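Local coordinates for adhesion G-protein coupled receptor G6 (Danio rerio, PDB 6V55), which probably acts as a cell-surface adhesion receptor with a role in myelination, its large extracellular region being built from several domains in series, at residues I140-A145 with T242-G247; R379-G384 with V408-T413; P654-Q659 with L710-R715. All coordinates share one frame; numbering follows the deposited sequence.

Interaction 1 of 3, residues I140-A145 with T242-G247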
ATOM      1  N   ILE A 140       8.582 -45.105  10.852  1.00 44.10           N
ATOM      2  CA  ILE A 140       9.910 -45.376  11.392  1.00 40.72           C
ATOM      3  C   ILE A 140      10.336 -46.775  10.965  1.00 37.60           C
ATOM      4  O   ILE A 140       9.673 -47.761  11.331  1.00 37.18           O
ATOM      5  CB  ILE A 140       9.944 -45.232  12.923  1.00 39.18           C
ATOM      6  CG1 ILE A 140       9.593 -43.802  13.332  1.00 39.38           C
ATOM      7  CG2 ILE A 140      11.309 -45.598  13.456  1.00 32.95           C
ATOM      8  CD1 ILE A 140       9.258 -43.691  14.789  1.00 40.48           C
ATOM      9  N   PRO A 141      11.438 -46.915  10.228  1.00 33.67           N
ATOM     10  CA  PRO A 141      11.836 -48.218   9.697  1.00 34.28           C
ATOM     11  C   PRO A 141      12.386 -49.139  10.774  1.00 35.67           C
ATOM     12  O   PRO A 141      12.433 -48.814  11.957  1.00 37.37           O
ATOM     13  CB  PRO A 141      12.935 -47.860   8.694  1.00 34.73           C
ATOM     14  CG  PRO A 141      13.487 -46.581   9.191  1.00 32.26           C
ATOM     15  CD  PRO A 141      12.308 -45.838   9.723  1.00 32.01           C
ATOM     16  N   VAL A 142      12.784 -50.323  10.323  1.00 37.29           N
ATOM     17  CA  VAL A 142      13.583 -51.224  11.132  1.00 35.88           C
ATOM     18  C   VAL A 142      14.966 -50.616  11.307  1.00 35.22           C
ATOM     19  O   VAL A 142      15.581 -50.173  10.329  1.00 34.33           O
ATOM     20  CB  VAL A 142      13.624 -52.606  10.470  1.00 35.33           C
ATOM     21  CG1 VAL A 142      14.777 -53.447  10.989  1.00 35.95           C
ATOM     22  CG2 VAL A 142      12.273 -53.301  10.690  1.00 35.63           C
ATOM     23  N   LEU A 143      15.436 -50.543  12.561  1.00 37.36           N
ATOM     24  CA  LEU A 143      16.710 -49.923  12.910  1.00 35.06           C
ATOM     25  C   LEU A 143      17.663 -50.971  13.483  1.00 35.78           C
ATOM     26  O   LEU A 143      17.337 -51.669  14.455  1.00 36.38           O
ATOM     27  CB  LEU A 143      16.508 -48.772  13.898  1.00 34.83           C
ATOM     28  CG  LEU A 143      15.798 -47.511  13.375  1.00 34.05           C
ATOM     29  CD1 LEU A 143      15.352 -46.625  14.519  1.00 33.98           C
ATOM     30  CD2 LEU A 143      16.667 -46.718  12.396  1.00 33.47           C
ATOM     31  N   THR A 144      18.828 -51.095  12.849  1.00 35.74           N
ATOM     32  CA  THR A 144      19.978 -51.791  13.409  1.00 36.32           C
ATOM     33  C   THR A 144      21.136 -50.839  13.677  1.00 36.06           C
ATOM     34  O   THR A 144      22.232 -51.295  14.031  1.00 36.47           O
ATOM     35  CB  THR A 144      20.428 -52.922  12.477  1.00 36.59           C
ATOM     36  OG1 THR A 144      20.525 -52.443  11.128  1.00 35.98           O
ATOM     37  CG2 THR A 144      19.435 -54.046  12.533  1.00 37.05           C
ATOM     38  N   ALA A 145      20.904 -49.535  13.507  1.00 35.39           N
ATOM     39  CA  ALA A 145      21.824 -48.431  13.733  1.00 35.04           C
ATOM     40  C   ALA A 145      21.038 -47.123  13.684  1.00 46.19           C
ATOM     41  O   ALA A 145      20.085 -46.993  12.911  1.00 34.01           O
ATOM     42  CB  ALA A 145      22.965 -48.382  12.707  1.00 34.82           C
ATOM     43  N   THR A 242      16.990 -55.830  17.678  1.00 39.68           N
ATOM     44  CA  THR A 242      16.700 -55.069  16.477  1.00 42.35           C
ATOM     45  C   THR A 242      15.476 -54.221  16.778  1.00 39.33           C
ATOM     46  O   THR A 242      14.510 -54.716  17.367  1.00 40.49           O
ATOM     47  CB  THR A 242      16.444 -56.013  15.287  1.00 44.76           C
ATOM     48  OG1 THR A 242      17.579 -56.876  15.099  1.00 40.78           O
ATOM     49  CG2 THR A 242      16.164 -55.241  14.006  1.00 37.81           C
ATOM     50  N   LEU A 243      15.518 -52.949  16.410  1.00 37.47           N
ATOM     51  CA  LEU A 243      14.366 -52.088  16.638  1.00 37.07           C
ATOM     52  C   LEU A 243      13.383 -52.280  15.489  1.00 36.72           C
ATOM     53  O   LEU A 243      13.726 -52.019  14.334  1.00 36.26           O
ATOM     54  CB  LEU A 243      14.819 -50.633  16.763  1.00 36.47           C
ATOM     55  CG  LEU A 243      15.955 -50.369  17.761  1.00 36.74           C
ATOM     56  CD1 LEU A 243      16.366 -48.901  17.771  1.00 36.10           C
ATOM     57  CD2 LEU A 243      15.557 -50.826  19.151  1.00 37.39           C
ATOM     58  N   GLN A 244      12.173 -52.750  15.795  1.00 36.97           N
ATOM     59  CA  GLN A 244      11.237 -53.096  14.737  1.00 36.73           C
ATOM     60  C   GLN A 244      10.570 -51.858  14.142  1.00 41.52           C
ATOM     61  O   GLN A 244      10.655 -50.743  14.670  1.00 40.81           O
ATOM     62  CB  GLN A 244      10.165 -54.053  15.244  1.00 37.78           C
ATOM     63  CG  GLN A 244      10.435 -55.543  14.969  1.00 40.20           C
ATOM     64  CD  GLN A 244      10.557 -55.902  13.481  1.00 44.79           C
ATOM     65  OE1 GLN A 244       9.894 -55.315  12.615  1.00 37.01           O
ATOM     66  NE2 GLN A 244      11.400 -56.896  13.185  1.00 48.52           N
ATOM     67  N   SER A 245       9.879 -52.086  13.025  1.00 43.16           N
ATOM     68  CA  SER A 245       9.176 -51.050  12.285  1.00 41.75           C
ATOM     69  C   SER A 245       7.951 -50.545  13.044  1.00 36.60           C
ATOM     70  O   SER A 245       7.498 -51.140  14.035  1.00 36.04           O
ATOM     71  CB  SER A 245       8.720 -51.578  10.926  1.00 45.92           C
ATOM     72  OG  SER A 245       9.677 -51.318   9.920  1.00 50.54           O
ATOM     73  N   GLY A 246       7.427 -49.422  12.546  1.00 34.43           N
ATOM     74  CA  GLY A 246       6.074 -48.974  12.822  1.00 39.92           C
ATOM     75  C   GLY A 246       5.778 -48.588  14.252  1.00 46.34           C
ATOM     76  O   GLY A 246       4.667 -48.832  14.736  1.00 50.97           O
ATOM     77  N   GLY A 247       6.748 -48.008  14.954  1.00 44.35           N
ATOM     78  CA  GLY A 247       6.588 -47.693  16.351  1.00 42.86           C
ATOM     79  C   GLY A 247       6.189 -46.242  16.594  1.00 40.61           C
ATOM     80  O   GLY A 247       6.015 -45.440  15.678  1.00 38.32           O
TER

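Interaction 2 of 3, residues R379-G384 with V408-T413. With NAG (2-acetamido-2-deoxy-beta-D-glucopyranose), chain J.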
ATOM      1  N   ARG A 379      22.841   5.762  25.005  1.00 39.77           N
ATOM      2  CA  ARG A 379      22.996   7.198  24.765  1.00 42.05           C
ATOM      3  C   ARG A 379      21.635   7.884  24.814  1.00 43.12           C
ATOM      4  O   ARG A 379      21.108   8.378  23.815  1.00 43.41           O
ATOM      5  CB  ARG A 379      23.703   7.456  23.443  1.00 45.38           C
ATOM      6  CG  ARG A 379      25.049   6.797  23.368  1.00 55.72           C
ATOM      7  CD  ARG A 379      25.441   6.511  21.944  1.00 64.99           C
ATOM      8  NE  ARG A 379      24.426   5.719  21.256  1.00 74.15           N
ATOM      9  CZ  ARG A 379      24.358   5.593  19.934  1.00 80.74           C
ATOM     10  NH1 ARG A 379      25.251   6.211  19.171  1.00 84.07           N
ATOM     11  NH2 ARG A 379      23.401   4.855  19.373  1.00 80.50           N
ATOM     12  N   VAL A 380      21.071   7.918  26.024  1.00 43.44           N
ATOM     13  CA  VAL A 380      19.828   8.634  26.301  1.00 39.07           C
ATOM     14  C   VAL A 380      20.140   9.785  27.254  1.00 35.74           C
ATOM     15  O   VAL A 380      20.779   9.577  28.296  1.00 34.17           O
ATOM     16  CB  VAL A 380      18.752   7.703  26.890  1.00 35.05           C
ATOM     17  CG1 VAL A 380      17.428   8.446  27.035  1.00 38.72           C
ATOM     18  CG2 VAL A 380      18.587   6.453  26.041  1.00 31.84           C
ATOM     19  N   TYR A 381      19.685  10.992  26.903  1.00 32.30           N
ATOM     20  CA  TYR A 381      20.015  12.195  27.654  1.00 37.35           C
ATOM     21  C   TYR A 381      18.735  12.987  27.889  1.00 35.16           C
ATOM     22  O   TYR A 381      17.744  12.786  27.190  1.00 38.10           O
ATOM     23  CB  TYR A 381      21.059  13.048  26.901  1.00 47.86           C
ATOM     24  CG  TYR A 381      22.329  12.309  26.445  1.00 58.64           C
ATOM     25  CD1 TYR A 381      23.466  12.283  27.260  1.00 61.92           C
ATOM     26  CD2 TYR A 381      22.404  11.669  25.186  1.00 61.82           C
ATOM     27  CE1 TYR A 381      24.631  11.631  26.861  1.00 62.24           C
ATOM     28  CE2 TYR A 381      23.583  11.011  24.777  1.00 60.76           C
ATOM     29  CZ  TYR A 381      24.688  11.008  25.625  1.00 60.07           C
ATOM     30  OH  TYR A 381      25.856  10.379  25.273  1.00 59.30           O
ATOM     31  N   VAL A 382      18.748  13.904  28.867  1.00 31.10           N
ATOM     32  CA  VAL A 382      17.598  14.778  29.103  1.00 31.03           C
ATOM     33  C   VAL A 382      17.762  16.070  28.319  1.00 28.85           C
ATOM     34  O   VAL A 382      18.791  16.750  28.421  1.00 30.01           O
ATOM     35  CB  VAL A 382      17.364  15.061  30.601  1.00 35.11           C
ATOM     36  CG1 VAL A 382      16.764  13.871  31.203  1.00 39.50           C
ATOM     37  CG2 VAL A 382      18.631  15.344  31.361  1.00 36.51           C
ATOM     38  N   ASP A 383      16.739  16.409  27.537  1.00 27.55           N
ATOM     39  CA  ASP A 383      16.728  17.605  26.711  1.00 35.10           C
ATOM     40  C   ASP A 383      15.800  18.670  27.274  1.00 37.11           C
ATOM     41  O   ASP A 383      15.643  19.734  26.660  1.00 43.31           O
ATOM     42  CB  ASP A 383      16.309  17.250  25.268  1.00 44.45           C
ATOM     43  CG  ASP A 383      16.951  18.161  24.207  1.00 54.85           C
ATOM     44  OD1 ASP A 383      17.739  19.058  24.580  1.00 60.30           O
ATOM     45  OD2 ASP A 383      16.654  17.982  22.995  1.00 56.47           O
ATOM     46  N   GLY A 384      15.160  18.402  28.411  1.00 29.88           N
ATOM     47  CA  GLY A 384      14.257  19.356  29.026  1.00 24.94           C
ATOM     48  C   GLY A 384      13.484  18.743  30.179  1.00 26.33           C
ATOM     49  O   GLY A 384      13.057  17.583  30.078  1.00 24.05           O
ATOM     50  N   VAL A 408      15.954  11.962  25.141  1.00 33.90           N
ATOM     51  CA  VAL A 408      16.282  11.870  23.717  1.00 32.68           C
ATOM     52  C   VAL A 408      17.319  10.767  23.516  1.00 36.22           C
ATOM     53  O   VAL A 408      18.336  10.722  24.220  1.00 37.15           O
ATOM     54  CB  VAL A 408      16.757  13.232  23.147  1.00 32.36           C
ATOM     55  CG1 VAL A 408      17.761  13.896  24.035  1.00 37.19           C
ATOM     56  CG2 VAL A 408      17.355  13.102  21.761  1.00 32.58           C
ATOM     57  N   TYR A 409      17.030   9.848  22.588  1.00 38.28           N
ATOM     58  CA  TYR A 409      17.918   8.739  22.231  1.00 35.24           C
ATOM     59  C   TYR A 409      18.782   9.176  21.052  1.00 32.41           C
ATOM     60  O   TYR A 409      18.275   9.354  19.946  1.00 30.96           O
ATOM     61  CB  TYR A 409      17.072   7.518  21.876  1.00 32.81           C
ATOM     62  CG  TYR A 409      17.730   6.159  21.945  1.00 34.71           C
ATOM     63  CD1 TYR A 409      19.079   6.007  22.231  1.00 35.09           C
ATOM     64  CD2 TYR A 409      16.965   5.010  21.715  1.00 38.85           C
ATOM     65  CE1 TYR A 409      19.657   4.741  22.271  1.00 40.69           C
ATOM     66  CE2 TYR A 409      17.529   3.744  21.749  1.00 42.79           C
ATOM     67  CZ  TYR A 409      18.871   3.609  22.034  1.00 44.89           C
ATOM     68  OH  TYR A 409      19.420   2.337  22.075  1.00 47.31           O
ATOM     69  N   LYS A 410      20.084   9.335  21.281  1.00 35.15           N
ATOM     70  CA  LYS A 410      20.992   9.843  20.255  1.00 39.96           C
ATOM     71  C   LYS A 410      21.410   8.704  19.336  1.00 50.79           C
ATOM     72  O   LYS A 410      22.117   7.792  19.774  1.00 52.37           O
ATOM     73  CB  LYS A 410      22.232  10.469  20.890  1.00 38.43           C
ATOM     74  CG  LYS A 410      22.151  11.935  21.200  1.00 36.44           C
ATOM     75  CD  LYS A 410      22.113  12.801  19.933  1.00 37.61           C
ATOM     76  CE  LYS A 410      21.654  14.256  20.296  1.00 37.77           C
ATOM     77  NZ  LYS A 410      21.432  15.216  19.149  1.00 32.18           N
ATOM     78  N   ASN A 411      20.936   8.744  18.081  1.00 59.68           N
ATOM     79  CA  ASN A 411      21.466   8.000  16.925  1.00 66.55           C
ATOM     80  C   ASN A 411      21.346   6.483  17.097  1.00 71.24           C
ATOM     81  O   ASN A 411      22.341   5.757  17.176  1.00 77.40           O
ATOM     82  CB  ASN A 411      22.906   8.418  16.605  1.00 69.88           C
ATOM     83  CG  ASN A 411      23.034   9.905  16.359  1.00 74.91           C
ATOM     84  OD1 ASN A 411      22.575  10.738  17.157  1.00 79.32           O
ATOM     85  ND2 ASN A 411      23.623  10.250  15.220  1.00 73.68           N
ATOM     86  N   THR A 412      20.096   6.019  17.123  1.00 69.40           N
ATOM     87  CA  THR A 412      19.832   4.584  17.131  1.00 74.71           C
ATOM     88  C   THR A 412      18.687   4.303  16.174  1.00 74.67           C
ATOM     89  O   THR A 412      17.719   5.064  16.136  1.00 78.24           O
ATOM     90  CB  THR A 412      19.526   4.086  18.557  1.00 79.31           C
ATOM     91  OG1 THR A 412      20.724   4.137  19.342  1.00 81.74           O
ATOM     92  CG2 THR A 412      19.012   2.624  18.585  1.00 79.88           C
ATOM     93  N   THR A 413      18.858   3.289  15.328  1.00 70.41           N
ATOM     94  CA  THR A 413      17.793   2.781  14.476  1.00 65.44           C
ATOM     95  C   THR A 413      16.632   2.224  15.303  1.00 61.52           C
ATOM     96  O   THR A 413      15.504   2.705  15.227  1.00 56.92           O
ATOM     97  CB  THR A 413      18.323   1.670  13.565  1.00 64.86           C
ATOM     98  OG1 THR A 413      18.541   0.483  14.348  1.00 63.05           O
ATOM     99  CG2 THR A 413      19.634   2.103  12.921  1.00 63.90           C
TER
HETATM  100  C1  NAG J 908      23.074  15.779  30.226  1.00 52.97           C
HETATM  101  C2  NAG J 908      23.788  17.059  30.749  1.00 63.07           C
HETATM  102  C3  NAG J 908      23.849  18.139  29.650  1.00 62.25           C
HETATM  103  C4  NAG J 908      24.479  17.587  28.373  1.00 60.67           C
HETATM  104  C5  NAG J 908      23.692  16.364  27.896  1.00 58.66           C
HETATM  105  C6  NAG J 908      24.269  15.718  26.657  1.00 58.95           C
HETATM  106  C7  NAG J 908      23.777  17.854  33.084  1.00 70.43           C
HETATM  107  C8  NAG J 908      22.930  18.373  34.209  1.00 70.63           C
HETATM  108  N2  NAG J 908      23.131  17.574  31.943  1.00 68.89           N
HETATM  109  O3  NAG J 908      24.580  19.274  30.111  1.00 59.79           O
HETATM  110  O4  NAG J 908      24.502  18.577  27.350  1.00 60.88           O
HETATM  111  O5  NAG J 908      23.675  15.360  28.929  1.00 56.07           O
HETATM  112  O6  NAG J 908      25.528  16.270  26.292  1.00 60.89           O
HETATM  113  O7  NAG J 908      24.992  17.697  33.202  1.00 70.18           O

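Interaction 3 of 3, residues P654-Q659 with L710-R715. With NAG (2-acetamido-2-deoxy-beta-D-glucopyranose), chain D.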
ATOM      1  N   PRO A 654     -24.605  23.186 -48.977  1.00 29.50           N
ATOM      2  CA  PRO A 654     -25.101  23.299 -50.367  1.00 28.11           C
ATOM      3  C   PRO A 654     -23.987  23.692 -51.326  1.00 31.24           C
ATOM      4  O   PRO A 654     -22.933  24.179 -50.887  1.00 34.97           O
ATOM      5  CB  PRO A 654     -26.153  24.411 -50.254  1.00 27.33           C
ATOM      6  CG  PRO A 654     -25.678  25.244 -49.149  1.00 22.93           C
ATOM      7  CD  PRO A 654     -25.129  24.277 -48.137  1.00 25.25           C
ATOM      8  N   PRO A 655     -24.152  23.460 -52.636  1.00 30.33           N
ATOM      9  CA  PRO A 655     -23.084  23.839 -53.580  1.00 30.33           C
ATOM     10  C   PRO A 655     -22.923  25.337 -53.759  1.00 35.80           C
ATOM     11  O   PRO A 655     -21.836  25.780 -54.159  1.00 37.80           O
ATOM     12  CB  PRO A 655     -23.519  23.173 -54.891  1.00 31.21           C
ATOM     13  CG  PRO A 655     -24.454  22.085 -54.477  1.00 31.23           C
ATOM     14  CD  PRO A 655     -25.174  22.621 -53.290  1.00 32.25           C
ATOM     15  N   THR A 656     -23.962  26.119 -53.450  1.00 37.73           N
ATOM     16  CA  THR A 656     -23.969  27.581 -53.513  1.00 37.91           C
ATOM     17  C   THR A 656     -23.564  28.233 -52.198  1.00 39.00           C
ATOM     18  O   THR A 656     -24.061  29.326 -51.890  1.00 39.03           O
ATOM     19  CB  THR A 656     -25.360  28.052 -53.923  1.00 37.45           C
ATOM     20  OG1 THR A 656     -26.321  27.556 -52.977  1.00 40.77           O
ATOM     21  CG2 THR A 656     -25.709  27.542 -55.300  1.00 33.22           C
ATOM     22  N   LEU A 657     -22.695  27.592 -51.399  1.00 37.68           N
ATOM     23  CA  LEU A 657     -22.356  28.115 -50.074  1.00 35.68           C
ATOM     24  C   LEU A 657     -21.466  29.347 -50.177  1.00 33.94           C
ATOM     25  O   LEU A 657     -21.658  30.319 -49.436  1.00 35.60           O
ATOM     26  CB  LEU A 657     -21.672  27.030 -49.228  1.00 34.14           C
ATOM     27  CG  LEU A 657     -21.083  27.456 -47.872  1.00 28.81           C
ATOM     28  CD1 LEU A 657     -22.165  27.594 -46.818  1.00 29.56           C
ATOM     29  CD2 LEU A 657     -20.013  26.521 -47.397  1.00 23.18           C
ATOM     30  N   LEU A 658     -20.531  29.349 -51.127  1.00 29.88           N
ATOM     31  CA  LEU A 658     -19.603  30.454 -51.296  1.00 27.91           C
ATOM     32  C   LEU A 658     -20.022  31.417 -52.400  1.00 30.75           C
ATOM     33  O   LEU A 658     -19.191  32.199 -52.873  1.00 32.55           O
ATOM     34  CB  LEU A 658     -18.209  29.912 -51.582  1.00 26.68           C
ATOM     35  CG  LEU A 658     -17.823  28.664 -50.788  1.00 22.08           C
ATOM     36  CD1 LEU A 658     -16.581  28.009 -51.398  1.00 18.77           C
ATOM     37  CD2 LEU A 658     -17.602  29.019 -49.325  1.00 16.93           C
ATOM     38  N   GLN A 659     -21.290  31.379 -52.812  1.00 31.06           N
ATOM     39  CA  GLN A 659     -21.735  32.092 -54.009  1.00 34.31           C
ATOM     40  C   GLN A 659     -21.819  33.602 -53.781  1.00 34.99           C
ATOM     41  O   GLN A 659     -21.359  34.391 -54.618  1.00 32.77           O
ATOM     42  CB  GLN A 659     -23.085  31.520 -54.459  1.00 38.67           C
ATOM     43  CG  GLN A 659     -24.017  32.469 -55.212  1.00 47.11           C
ATOM     44  CD  GLN A 659     -25.416  31.880 -55.407  1.00 51.16           C
ATOM     45  OE1 GLN A 659     -25.575  30.855 -56.070  1.00 52.55           O
ATOM     46  NE2 GLN A 659     -26.433  32.538 -54.846  1.00 50.20           N
ATOM     47  N   LEU A 710     -27.780  32.788 -46.705  1.00 34.24           N
ATOM     48  CA  LEU A 710     -27.599  31.936 -47.874  1.00 35.91           C
ATOM     49  C   LEU A 710     -28.903  31.824 -48.672  1.00 38.26           C
ATOM     50  O   LEU A 710     -30.007  31.989 -48.140  1.00 40.17           O
ATOM     51  CB  LEU A 710     -27.112  30.542 -47.456  1.00 31.13           C
ATOM     52  CG  LEU A 710     -25.740  30.392 -46.793  1.00 26.28           C
ATOM     53  CD1 LEU A 710     -25.743  29.219 -45.829  1.00 19.29           C
ATOM     54  CD2 LEU A 710     -24.663  30.204 -47.859  1.00 27.01           C
ATOM     55  N   GLN A 711     -28.768  31.562 -49.972  1.00 37.84           N
ATOM     56  CA  GLN A 711     -29.955  31.382 -50.804  1.00 41.84           C
ATOM     57  C   GLN A 711     -30.459  29.941 -50.752  1.00 41.79           C
ATOM     58  O   GLN A 711     -31.672  29.704 -50.843  1.00 42.37           O
ATOM     59  CB  GLN A 711     -29.644  31.813 -52.241  1.00 48.52           C
ATOM     60  CG  GLN A 711     -30.806  31.753 -53.244  1.00 54.97           C
ATOM     61  CD  GLN A 711     -30.332  31.344 -54.629  1.00 57.85           C
ATOM     62  OE1 GLN A 711     -29.487  32.013 -55.225  1.00 58.16           O
ATOM     63  NE2 GLN A 711     -30.836  30.210 -55.122  1.00 59.56           N
ATOM     64  N   ASP A 712     -29.547  28.972 -50.596  1.00 41.24           N
ATOM     65  CA  ASP A 712     -29.875  27.572 -50.339  1.00 40.41           C
ATOM     66  C   ASP A 712     -29.335  27.173 -48.979  1.00 38.32           C
ATOM     67  O   ASP A 712     -28.147  27.397 -48.705  1.00 35.06           O
ATOM     68  CB  ASP A 712     -29.291  26.645 -51.404  1.00 41.65           C
ATOM     69  CG  ASP A 712     -29.599  27.103 -52.794  1.00 46.51           C
ATOM     70  OD1 ASP A 712     -28.648  27.150 -53.605  1.00 49.67           O
ATOM     71  OD2 ASP A 712     -30.779  27.429 -53.070  1.00 46.72           O
ATOM     72  N   PRO A 713     -30.143  26.557 -48.127  1.00 35.42           N
ATOM     73  CA  PRO A 713     -29.757  26.386 -46.725  1.00 32.44           C
ATOM     74  C   PRO A 713     -28.751  25.260 -46.511  1.00 34.08           C
ATOM     75  O   PRO A 713     -28.492  24.435 -47.384  1.00 38.82           O
ATOM     76  CB  PRO A 713     -31.085  26.060 -46.042  1.00 32.40           C
ATOM     77  CG  PRO A 713     -31.882  25.368 -47.116  1.00 31.77           C
ATOM     78  CD  PRO A 713     -31.494  26.031 -48.403  1.00 32.66           C
ATOM     79  N   VAL A 714     -28.156  25.280 -45.318  1.00 30.42           N
ATOM     80  CA  VAL A 714     -27.391  24.157 -44.796  1.00 28.30           C
ATOM     81  C   VAL A 714     -28.367  23.147 -44.218  1.00 30.25           C
ATOM     82  O   VAL A 714     -29.208  23.496 -43.382  1.00 31.88           O
ATOM     83  CB  VAL A 714     -26.406  24.631 -43.719  1.00 24.49           C
ATOM     84  CG1 VAL A 714     -25.429  23.540 -43.373  1.00 24.72           C
ATOM     85  CG2 VAL A 714     -25.660  25.841 -44.203  1.00 23.66           C
ATOM     86  N   ARG A 715     -28.261  21.896 -44.646  1.00 28.40           N
ATOM     87  CA  ARG A 715     -29.075  20.835 -44.063  1.00 30.71           C
ATOM     88  C   ARG A 715     -28.343  20.303 -42.836  1.00 30.35           C
ATOM     89  O   ARG A 715     -27.305  19.647 -42.959  1.00 34.05           O
ATOM     90  CB  ARG A 715     -29.344  19.733 -45.086  1.00 33.45           C
ATOM     91  CG  ARG A 715     -30.533  18.830 -44.769  1.00 35.84           C
ATOM     92  CD  ARG A 715     -30.418  17.556 -45.575  1.00 40.82           C
ATOM     93  NE  ARG A 715     -31.479  16.587 -45.311  1.00 48.76           N
ATOM     94  CZ  ARG A 715     -31.349  15.523 -44.515  1.00 53.07           C
ATOM     95  NH1 ARG A 715     -30.200  15.278 -43.885  1.00 48.03           N
ATOM     96  NH2 ARG A 715     -32.377  14.693 -44.359  1.00 58.31           N
TER
HETATM   97  C1  NAG D 902     -26.647  35.950 -54.146  1.00 41.70           C
HETATM   98  C2  NAG D 902     -27.794  36.955 -53.919  1.00 43.42           C
HETATM   99  C3  NAG D 902     -28.986  36.642 -54.849  1.00 45.24           C
HETATM  100  C4  NAG D 902     -28.546  36.521 -56.305  1.00 49.05           C
HETATM  101  C5  NAG D 902     -27.440  35.479 -56.437  1.00 51.55           C
HETATM  102  C6  NAG D 902     -26.921  35.340 -57.855  1.00 53.38           C
HETATM  103  C7  NAG D 902     -27.699  37.772 -51.594  1.00 45.66           C
HETATM  104  C8  NAG D 902     -28.267  37.644 -50.213  1.00 46.33           C
HETATM  105  N2  NAG D 902     -28.217  36.958 -52.525  1.00 42.39           N
HETATM  106  O3  NAG D 902     -29.957  37.679 -54.749  1.00 44.83           O
HETATM  107  O4  NAG D 902     -29.646  36.170 -57.140  1.00 52.33           O
HETATM  108  O5  NAG D 902     -26.334  35.862 -55.600  1.00 52.15           O
HETATM  109  O6  NAG D 902     -25.646  35.936 -58.061  1.00 52.38           O
HETATM  110  O7  NAG D 902     -26.795  38.562 -51.851  1.00 47.43           O
HETATM  111  O   HOH W   1     -26.445  29.583 -50.906  1.00 30.13           O

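Interaction 1 of 3, residues I140-A145 with T242-G247
Ile140 opens a pairing of two loops at one end of the pentraxin-like domain, a beta sandwich of the concanavalin class; the pairing contains a single antiparallel bridge. The carbonyl O of Ile140 accepts from Gly246 N at 3.0 Å, the donor lying nearly along the C=O axis. Gly246 has positive phi (66°), a conformation that favours glycine, and the chain turns there toward Gly247, whose carbonyl O meets the tip of Ile140 at CD1. Pro141 has no N-H to offer a partner; its CB points away from 242-247 and its ring touches Asp277 and Val296. Val142 splits its two methyl groups. The side chains of Val142 and Thr242 cross obliquely, Val142 CG1, anti to the backbone N (chi1 161°), 3.8 Å from Thr242 CG2, while Val142 CG2 lies 3.4 Å from Ser245 OG. Beta branching suits an exposed residue that touches Thr242 with one methyl and Ser245 with the other. Leu143 forms the hydrogen-bonded pair with Leu243: its N donates to Leu243 O at 2.9 Å, and its O receives Leu243 N at 3.0 Å, both donors lying in the carbonyl planes. The two buried leucines cross obliquely, CB to CB at 3.8 Å, each with CG beside its own backbone N. Thr144 lies alongside Thr242 and points the same way; methyl meets methyl, and Thr242 OG1 turns to Lys217 NZ. In the facing segment, Gln244 folds back at chi2 so that Gln244 OE1 accepts Ser245 N at 3.3 Å, with the donor 41° above the carbonyl plane.

Interaction 2 of 3, residues R379-G384 with V408-T413
Three backbone hydrogen bonds join these antiparallel strand ends: Tyr381 N to Val408 O, Val408 N to Tyr381 O at 2.8 Å, and Lys410 N to Arg379 O at 2.9 Å, the last nearly straight. Where the second strand gives way to loop, the long Arg379 side chain reaches across, bent at chi3 (-55°). Arg379 NH2 makes two weak bonds, to Asn411 O at 2.6 Å and to Thr412 OG1 at 2.8 Å, the hydroxyl lying at the guanidinium edge. Lys410 O sits over the centre of one face of the Arg379 guanidinium, 3.1 Å above the plane, where the charge probably attracts it. Val380 CG2 touches Tyr409 CD1 at 3.9 Å on one face of the sheet. Tyr381 and Val408 point to the other face; Val408 CG1, in the crowded position between N and carbonyl carbon (chi1 46°), touches Tyr381 O and lies 3.9 Å from Asp383 CB. The side chains of Tyr381 and Lys410 cross at about a right angle. Tyr381 CD1 approaches O5 of the glycan at 3.5 Å; a broad ring suits a place between sugar and lysine methylenes.

Farther out, Lys410 NZ forms a salt bridge with Asp342 and Asp383 OD2 one with Arg489. Within the SEA domain these strands form a hairpin, 380-392 at the sheet's edge and 399-410 paired on with 342-353, while helix 361-374 packs Phe373 on Val380 and Asn370 on Tyr381.

Interaction 3 of 3, residues P654-Q659 with L710-R715
Thr656 and Asp712 meet at about a right angle, the hydroxyl of one driven at the carboxylate of the other. Thr656 OG1 donates to Asp712 OD1 across a modelled 2.4 Å, very short; Asp712 OD1 accepts with its anti lone pair, on the side away from the other carboxylate oxygen. The hydroxyl gets there by taking the crowded position between its own backbone N and carbonyl carbon (chi1 58°). A water reinforces the joint, donating to Thr656 O at 2.6 Å and accepting from Asp712 N at 3.2 Å. Pro654 presents its ring to the backbone beside this pair, CG lying 3.3 Å from Asp712 O and CD facing Val714.

Pro654 to Leu657 form a type I beta turn, which leads out of strand 649-653; that strand pairs antiparallel with 714-719 in a sheet of the GAIN domain, to which the GPS motif contributes strand 760-765. Pro655, at the second position with its restricted phi (-70°), suits such a turn. Leu657, with CG anti to its backbone N, crosses Leu710 obliquely and brings CD1 to 3.8 Å from Leu710 CD2, an apolar patch that Phe620 and Ile707 extend.

Gln659 and Gln711 close the outer flank, their amide planes inclined to each other. Gln659 NE2 donates to Gln711 OE1 at 3.1 Å; the acceptor lies nearly in the donor's amide plane, yet the donor stands 42° above the acceptor's carbonyl plane. Gln659 NE2 also lies 3.4 Å from O5 of the attached sugar. An alanine in place of Gln659 would remove this amide bridge and would probably loosen the hold between the two loops beside the glycan.

The three contacts follow one another in series along the chain, each closing before the next opens, and none touches another. Interaction 1 ties loops of the pentraxin-like domain, interaction 2 joins the hairpin strands 380-392 and 399-410 of the SEA domain, and interaction 3 lies at the end of strand 649-653 and the start of strand 714-719, which pair in the sheet that also holds strand 760-765 of the GPS motif. Centres of interactions 1 and 2 are about 62 Å apart, those of 2 and 3 about 87 Å, and those of 1 and 3 about 107 Å. Interaction 3 lies across the chain's centre from the other two; with no sheet in common, each contact is local to its own domain.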